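Local coordinates for protein putative enoyl-CoA hydratase/isomerase (Bordetella parapertussis, PDB 3ISA) that probably acts on acyl-CoA thioesters as a hydratase or isomerase of the crotonase superfamily, though its own substrate and reaction are not established, at residues 131-137 against 160-166; 65-69 against 80-84. All coordinates share one frame; numbering follows the deposited sequence. Where two conformers were deposited one is given.

Contact 1: 131-137 against 160-166; sequences FRMPGLK and LGSARAF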
loop_
_atom_site.group_PDB
_atom_site.type_symbol
_atom_site.label_atom_id
_atom_site.label_comp_id
_atom_site.label_asym_id
_atom_site.label_seq_id
_atom_site.Cartn_x
_atom_site.Cartn_y
_atom_site.Cartn_z
ATOM N N PHE D 131 -24.836 14.455 -19.246
ATOM C CA PHE D 131 -24.489 13.646 -18.088
ATOM C C PHE D 131 -24.510 14.528 -16.854
ATOM O O PHE D 131 -24.048 15.670 -16.898
ATOM C CB PHE D 131 -23.064 13.055 -18.214
ATOM C CG PHE D 131 -22.796 12.297 -19.494
ATOM C CD1 PHE D 131 -23.049 10.921 -19.581
ATOM C CD2 PHE D 131 -22.255 12.953 -20.612
ATOM C CE1 PHE D 131 -22.775 10.214 -20.768
ATOM C CE2 PHE D 131 -21.993 12.264 -21.796
ATOM C CZ PHE D 131 -22.256 10.890 -21.882
ATOM N N ARG D 132 -25.008 13.992 -15.748
ATOM C CA ARG D 132 -24.897 14.653 -14.448
ATOM C C ARG D 132 -24.818 13.619 -13.324
ATOM O O ARG D 132 -25.585 12.658 -13.316
ATOM C CB ARG D 132 -26.108 15.570 -14.229
ATOM C CG ARG D 132 -25.943 16.543 -13.063
ATOM C CD ARG D 132 -27.203 17.388 -12.786
ATOM N NE ARG D 132 -26.959 18.332 -11.696
ATOM C CZ ARG D 132 -27.855 18.728 -10.790
ATOM N NH1 ARG D 132 -29.099 18.260 -10.794
ATOM N NH2 ARG D 132 -27.493 19.594 -9.850
ATOM N N MET D 133 -23.894 13.803 -12.378
ATOM C CA MET D 133 -23.840 12.970 -11.170
ATOM C C MET D 133 -24.057 13.894 -9.970
ATOM O O MET D 133 -23.092 14.477 -9.462
ATOM C CB MET D 133 -22.487 12.235 -11.046
ATOM C CG MET D 133 -22.233 11.052 -12.046
ATOM S SD MET D 133 -20.483 10.604 -12.260
ATOM C CE MET D 133 -19.975 11.931 -13.351
ATOM N N PRO D 134 -25.326 14.076 -9.548
ATOM C CA PRO D 134 -25.709 15.048 -8.512
ATOM C C PRO D 134 -25.790 14.519 -7.077
ATOM O O PRO D 134 -26.159 15.276 -6.184
ATOM C CB PRO D 134 -27.104 15.485 -8.965
ATOM C CG PRO D 134 -27.671 14.251 -9.610
ATOM C CD PRO D 134 -26.513 13.391 -10.095
ATOM N N GLY D 135 -25.431 13.251 -6.858
ATOM C CA GLY D 135 -25.676 12.567 -5.582
ATOM C C GLY D 135 -25.025 13.155 -4.342
ATOM O O GLY D 135 -25.561 13.015 -3.225
ATOM N N LEU D 136 -23.882 13.813 -4.522
ATOM C CA LEU D 136 -23.232 14.523 -3.427
ATOM C C LEU D 136 -24.130 15.613 -2.810
ATOM O O LEU D 136 -23.980 15.930 -1.642
ATOM C CB LEU D 136 -21.873 15.101 -3.854
ATOM C CG LEU D 136 -20.773 14.059 -4.165
ATOM C CD1 LEU D 136 -19.663 14.680 -4.997
ATOM C CD2 LEU D 136 -20.185 13.478 -2.881
ATOM N N LYS D 137 -25.079 16.143 -3.588
ATOM C CA LYS D 137 -26.095 17.070 -3.064
ATOM C C LYS D 137 -26.948 16.452 -1.966
ATOM O O LYS D 137 -27.522 17.165 -1.155
ATOM C CB LYS D 137 -27.023 17.557 -4.169
ATOM C CG LYS D 137 -26.400 18.547 -5.129
ATOM C CD LYS D 137 -26.298 19.927 -4.494
ATOM C CE LYS D 137 -25.843 20.985 -5.484
ATOM N NZ LYS D 137 -25.788 22.318 -4.808
ATOM N N LEU D 160 -17.951 17.064 -9.875
ATOM C CA LEU D 160 -18.662 16.469 -8.746
ATOM C C LEU D 160 -18.912 17.475 -7.623
ATOM O O LEU D 160 -19.991 17.478 -7.029
ATOM C CB LEU D 160 -17.922 15.235 -8.221
ATOM C CG LEU D 160 -17.642 14.152 -9.279
ATOM C CD1 LEU D 160 -16.827 13.026 -8.652
ATOM C CD2 LEU D 160 -18.928 13.634 -9.945
ATOM N N GLY D 161 -17.921 18.328 -7.367
ATOM C CA GLY D 161 -17.972 19.350 -6.298
ATOM C C GLY D 161 -19.143 20.317 -6.345
ATOM O O GLY D 161 -19.603 20.791 -5.298
ATOM N N SER D 162 -19.608 20.613 -7.556
ATOM C CA SER D 162 -20.756 21.479 -7.790
ATOM C C SER D 162 -21.943 20.677 -8.304
ATOM O O SER D 162 -22.966 21.259 -8.715
ATOM C CB SER D 162 -20.395 22.567 -8.801
ATOM O OG SER D 162 -19.460 23.477 -8.247
ATOM N N ALA D 163 -21.774 19.348 -8.310
ATOM C CA ALA D 163 -22.767 18.370 -8.776
ATOM C C ALA D 163 -23.453 18.818 -10.052
ATOM O O ALA D 163 -24.675 18.825 -10.123
ATOM C CB ALA D 163 -23.793 18.095 -7.678
ATOM N N ARG D 164 -22.653 19.211 -11.042
ATOM C CA ARG D 164 -23.146 19.888 -12.236
ATOM C C ARG D 164 -23.230 18.994 -13.478
ATOM O O ARG D 164 -22.520 17.994 -13.586
ATOM C CB ARG D 164 -22.283 21.127 -12.547
ATOM C CG ARG D 164 -20.811 20.845 -12.858
ATOM C CD ARG D 164 -20.170 22.068 -13.483
ATOM N NE ARG D 164 -18.747 21.896 -13.787
ATOM C CZ ARG D 164 -18.258 21.464 -14.950
ATOM N NH1 ARG D 164 -19.063 21.113 -15.950
ATOM N NH2 ARG D 164 -16.945 21.371 -15.108
ATOM N N ALA D 165 -24.087 19.380 -14.418
ATOM C CA ALA D 165 -24.179 18.688 -15.690
ATOM C C ALA D 165 -22.979 18.976 -16.603
ATOM O O ALA D 165 -22.325 20.014 -16.468
ATOM C CB ALA D 165 -25.482 19.034 -16.387
ATOM N N PHE D 166 -22.684 18.035 -17.505
ATOM C CA PHE D 166 -21.755 18.243 -18.624
ATOM C C PHE D 166 -22.233 17.549 -19.898
ATOM O O PHE D 166 -22.860 16.483 -19.848
ATOM C CB PHE D 166 -20.305 17.858 -18.278
ATOM C CG PHE D 166 -20.110 16.408 -17.880
ATOM C CD1 PHE D 166 -19.548 15.493 -18.778
ATOM C CD2 PHE D 166 -20.433 15.971 -16.596
ATOM C CE1 PHE D 166 -19.345 14.155 -18.415
ATOM C CE2 PHE D 166 -20.239 14.634 -16.223
ATOM C CZ PHE D 166 -19.685 13.731 -17.136
HETATM O O HOH W 1 -22.066 15.935 -11.928
HETATM O O HOH W 2 -22.344 15.202 -7.129
HETATM O O HOH W 3 -24.481 23.272 -7.589
#
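Phe166 turns one ring face to Phe131, whose CB sits over it 3.8 Å from the ring centroid, a CH-pi contact displaced toward the rim. At the edge of the same ring, in its plane, lies the methyl CE of Met133. The two phenylalanine rings are nearly parallel, 25° apart, but slid so far past each other that they scarcely overlap; Phe166 O lies at the Phe131 ring edge. Phe166 reaches this place with CG between its backbone N and carbonyl carbon (chi1 60°). The other flat group, the guanidinium of Arg132, carries Pro134 CB over one face and has Ala163 O near its edge, tilted from its plane: NE donates to this oxygen over 2.8 Å in a bent bond (134° at the hydrogen), and NH2 adds a weak one. The chain of Arg132 is extended from CG to NE, long enough to run past Ala165 to that carbonyl.

Between the backbones, Phe166 N donates to Phe131 O over 2.8 Å and Phe131 N returns a bond to Phe166 O, an antiparallel hydrogen-bonded pair. Past this pair a water bridges Met133 N and Arg164 O. On the side of helix 153-161, unbranched Met133 bends its thioether so that CE reaches both Phe166 and Leu160 CD2, the latter at 3.9 Å, and Leu136 CD1 packs on Leu160 CB at 3.7 Å; branched leucine ends fill this buried place. Small Ala163 lets Pro134 and Lys137 come close, its CB 3.7 Å from Lys137 CG, while Lys137 NZ is held by Ala199 of the second subunit.

Ala163, with positive phi, is the C-prime residue of a Schellman motif ending helix 153-161, from which the chain turns into strand 165-167, an outermost strand, within this chain, of a small three-stranded sheet in a crotonase-like fold.

Contact 2: 65-69 against 80-84; sequences AGFDF and LLLRM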
loop_
_atom_site.group_PDB
_atom_site.type_symbol
_atom_site.label_atom_id
_atom_site.label_comp_id
_atom_site.label_asym_id
_atom_site.label_seq_id
_atom_site.Cartn_x
_atom_site.Cartn_y
_atom_site.Cartn_z
ATOM N N ALA D 65 -31.210 7.083 -16.183
ATOM C CA ALA D 65 -31.358 8.140 -15.182
ATOM C C ALA D 65 -30.894 7.728 -13.782
ATOM O O ALA D 65 -31.091 8.477 -12.826
ATOM C CB ALA D 65 -32.801 8.633 -15.146
ATOM N N GLY D 66 -30.257 6.556 -13.658
ATOM C CA GLY D 66 -29.694 6.137 -12.374
ATOM C C GLY D 66 -30.747 5.609 -11.419
ATOM O O GLY D 66 -31.755 5.105 -11.858
ATOM N N PHE D 67 -30.509 5.746 -10.114
ATOM C CA PHE D 67 -31.385 5.203 -9.070
ATOM C C PHE D 67 -32.863 5.584 -9.299
ATOM O O PHE D 67 -33.193 6.754 -9.520
ATOM C CB PHE D 67 -30.909 5.726 -7.714
ATOM C CG PHE D 67 -31.533 5.042 -6.527
ATOM C CD1 PHE D 67 -30.924 3.917 -5.973
ATOM C CD2 PHE D 67 -32.686 5.553 -5.923
ATOM C CE1 PHE D 67 -31.472 3.285 -4.856
ATOM C CE2 PHE D 67 -33.246 4.923 -4.786
ATOM C CZ PHE D 67 -32.628 3.791 -4.262
ATOM N N ASP D 68 -33.727 4.578 -9.299
ATOM C CA ASP D 68 -35.166 4.794 -9.422
ATOM C C ASP D 68 -35.746 5.309 -8.105
ATOM O O ASP D 68 -35.906 4.548 -7.139
ATOM C CB ASP D 68 -35.882 3.511 -9.881
ATOM C CG ASP D 68 -37.310 3.791 -10.368
ATOM O OD1 ASP D 68 -37.813 4.894 -10.074
ATOM O OD2 ASP D 68 -37.918 2.929 -11.043
ATOM N N PHE D 69 -36.066 6.602 -8.073
ATOM C CA PHE D 69 -36.627 7.236 -6.871
ATOM C C PHE D 69 -38.153 7.093 -6.696
ATOM O O PHE D 69 -38.695 7.559 -5.685
ATOM C CB PHE D 69 -36.240 8.717 -6.796
ATOM C CG PHE D 69 -34.783 8.949 -6.534
ATOM C CD1 PHE D 69 -34.259 8.759 -5.265
ATOM C CD2 PHE D 69 -33.934 9.344 -7.564
ATOM C CE1 PHE D 69 -32.898 8.980 -5.010
ATOM C CE2 PHE D 69 -32.579 9.568 -7.321
ATOM C CZ PHE D 69 -32.067 9.378 -6.036
ATOM N N LEU D 80 -33.017 1.389 1.014
ATOM C CA LEU D 80 -32.319 2.302 0.102
ATOM C C LEU D 80 -30.810 2.051 0.118
ATOM O O LEU D 80 -30.159 2.059 -0.939
ATOM C CB LEU D 80 -32.624 3.760 0.459
ATOM C CG LEU D 80 -34.108 4.137 0.356
ATOM C CD1 LEU D 80 -34.303 5.557 0.880
ATOM C CD2 LEU D 80 -34.654 3.973 -1.067
ATOM N N LEU D 81 -30.270 1.825 1.313
ATOM C CA LEU D 81 -28.855 1.456 1.474
ATOM C C LEU D 81 -28.512 0.183 0.700
ATOM O O LEU D 81 -27.533 0.164 -0.039
ATOM C CB LEU D 81 -28.470 1.289 2.953
ATOM C CG LEU D 81 -27.046 0.729 3.163
ATOM C CD1 LEU D 81 -25.942 1.687 2.647
ATOM C CD2 LEU D 81 -26.763 0.300 4.609
ATOM N N LEU D 82 -29.320 -0.864 0.867
ATOM C CA LEU D 82 -29.115 -2.122 0.151
ATOM C C LEU D 82 -29.090 -1.901 -1.369
ATOM O O LEU D 82 -28.197 -2.394 -2.058
ATOM C CB LEU D 82 -30.144 -3.181 0.551
ATOM C CG LEU D 82 -30.022 -4.530 -0.182
ATOM C CD1 LEU D 82 -28.613 -5.101 -0.051
ATOM C CD2 LEU D 82 -31.038 -5.546 0.355
ATOM N N ARG D 83 -30.048 -1.131 -1.872
ATOM C CA ARG D 83 -30.103 -0.864 -3.299
ATOM C C ARG D 83 -28.849 -0.113 -3.820
ATOM O O ARG D 83 -28.333 -0.417 -4.899
ATOM C CB ARG D 83 -31.407 -0.142 -3.672
ATOM C CG ARG D 83 -32.657 -1.035 -3.595
ATOM C CD ARG D 83 -33.926 -0.210 -3.818
ATOM N NE ARG D 83 -33.894 0.461 -5.124
ATOM C CZ ARG D 83 -34.694 1.462 -5.475
ATOM N NH1 ARG D 83 -35.587 1.927 -4.610
ATOM N NH2 ARG D 83 -34.583 2.011 -6.684
ATOM N N MET D 84 -28.357 0.845 -3.045
ATOM C CA MET D 84 -27.116 1.542 -3.393
ATOM C C MET D 84 -25.877 0.631 -3.329
ATOM O O MET D 84 -25.014 0.684 -4.199
ATOM C CB MET D 84 -26.949 2.784 -2.508
ATOM C CG MET D 84 -27.840 3.967 -2.924
ATOM S SD MET D 84 -27.605 4.601 -4.605
ATOM C CE MET D 84 -28.650 6.056 -4.405
HETATM O O HOH W 4 -37.294 4.111 -4.978
#
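Phe67 lies between two side chains of helix 77-95, with the guanidinium of Arg83 over one ring face and the methyl CE of Met84 over the other. This is the tight part. The guanidinium lies flat on the ring, planes 16° apart and centres 3.9 Å apart, and Phe67 CZ stands over the middle of the guanidinium, 3.3 Å from Arg83 CZ. On the second face Met84 CE comes within 3.5 Å of Phe67 CD1, with SD placed obliquely as a Met-aromatic partner; a bend at chi2 (-59°) curls the thioether toward the ring. Leu80 CD2 closes the edge, 3.8 Å from Phe67 CZ. A flat, polarisable ring suits a place between a planar cation and a soft thioether.

The more hydrated side begins at the guanidinium edge. Arg83 NH2 gives Asp68 O a fairly straight bond of 2.9 Å, with the oxygen near the guanidinium plane, and a water links the same oxygen to Arg83 NH1. The Asp68 carboxylate turns elsewhere, to Thr70 and to a salt bridge with Arg24, its OD1 5.5 Å from Arg83 NH2. Leu31 O and Gln75 give the guanidinium further acceptors.

Loop 65-69, after strand 53-58, probably corresponds to the place where crotonase-family enzymes build an oxyanion-hole N-H; a glycerol lies near Asp68, bonded by Phe69 N. Edge bonds and the ring face fix the rotation of the Arg83 head, and the aromatic face and carbonyl dipoles would probably stabilise its positive charge: cation-pi and hydrogen bonding together tie this irregular loop to the helix.

In the fold
The two contacts follow one another along the chain: contact 2 ties the loop after strand 53-58 to helix 77-95, and contact 1 then joins strand 130-132 and its following turn to the end of helix 153-161 and strand 165-167. Their centres are 16 Å apart and their nearest atoms about 7 Å, so they do not touch. Helix 233-241 relates them, since its Tyr240 packs on Arg132, Pro134 and Lys137 while its Phe233, Lys234 and Ile237 meet Leu80 and Phe69. In the six-chain assembly contact 1 meets the second subunit, whereas the helix segment of contact 2 packs, through Leu81 and Leu82, on a third subunit.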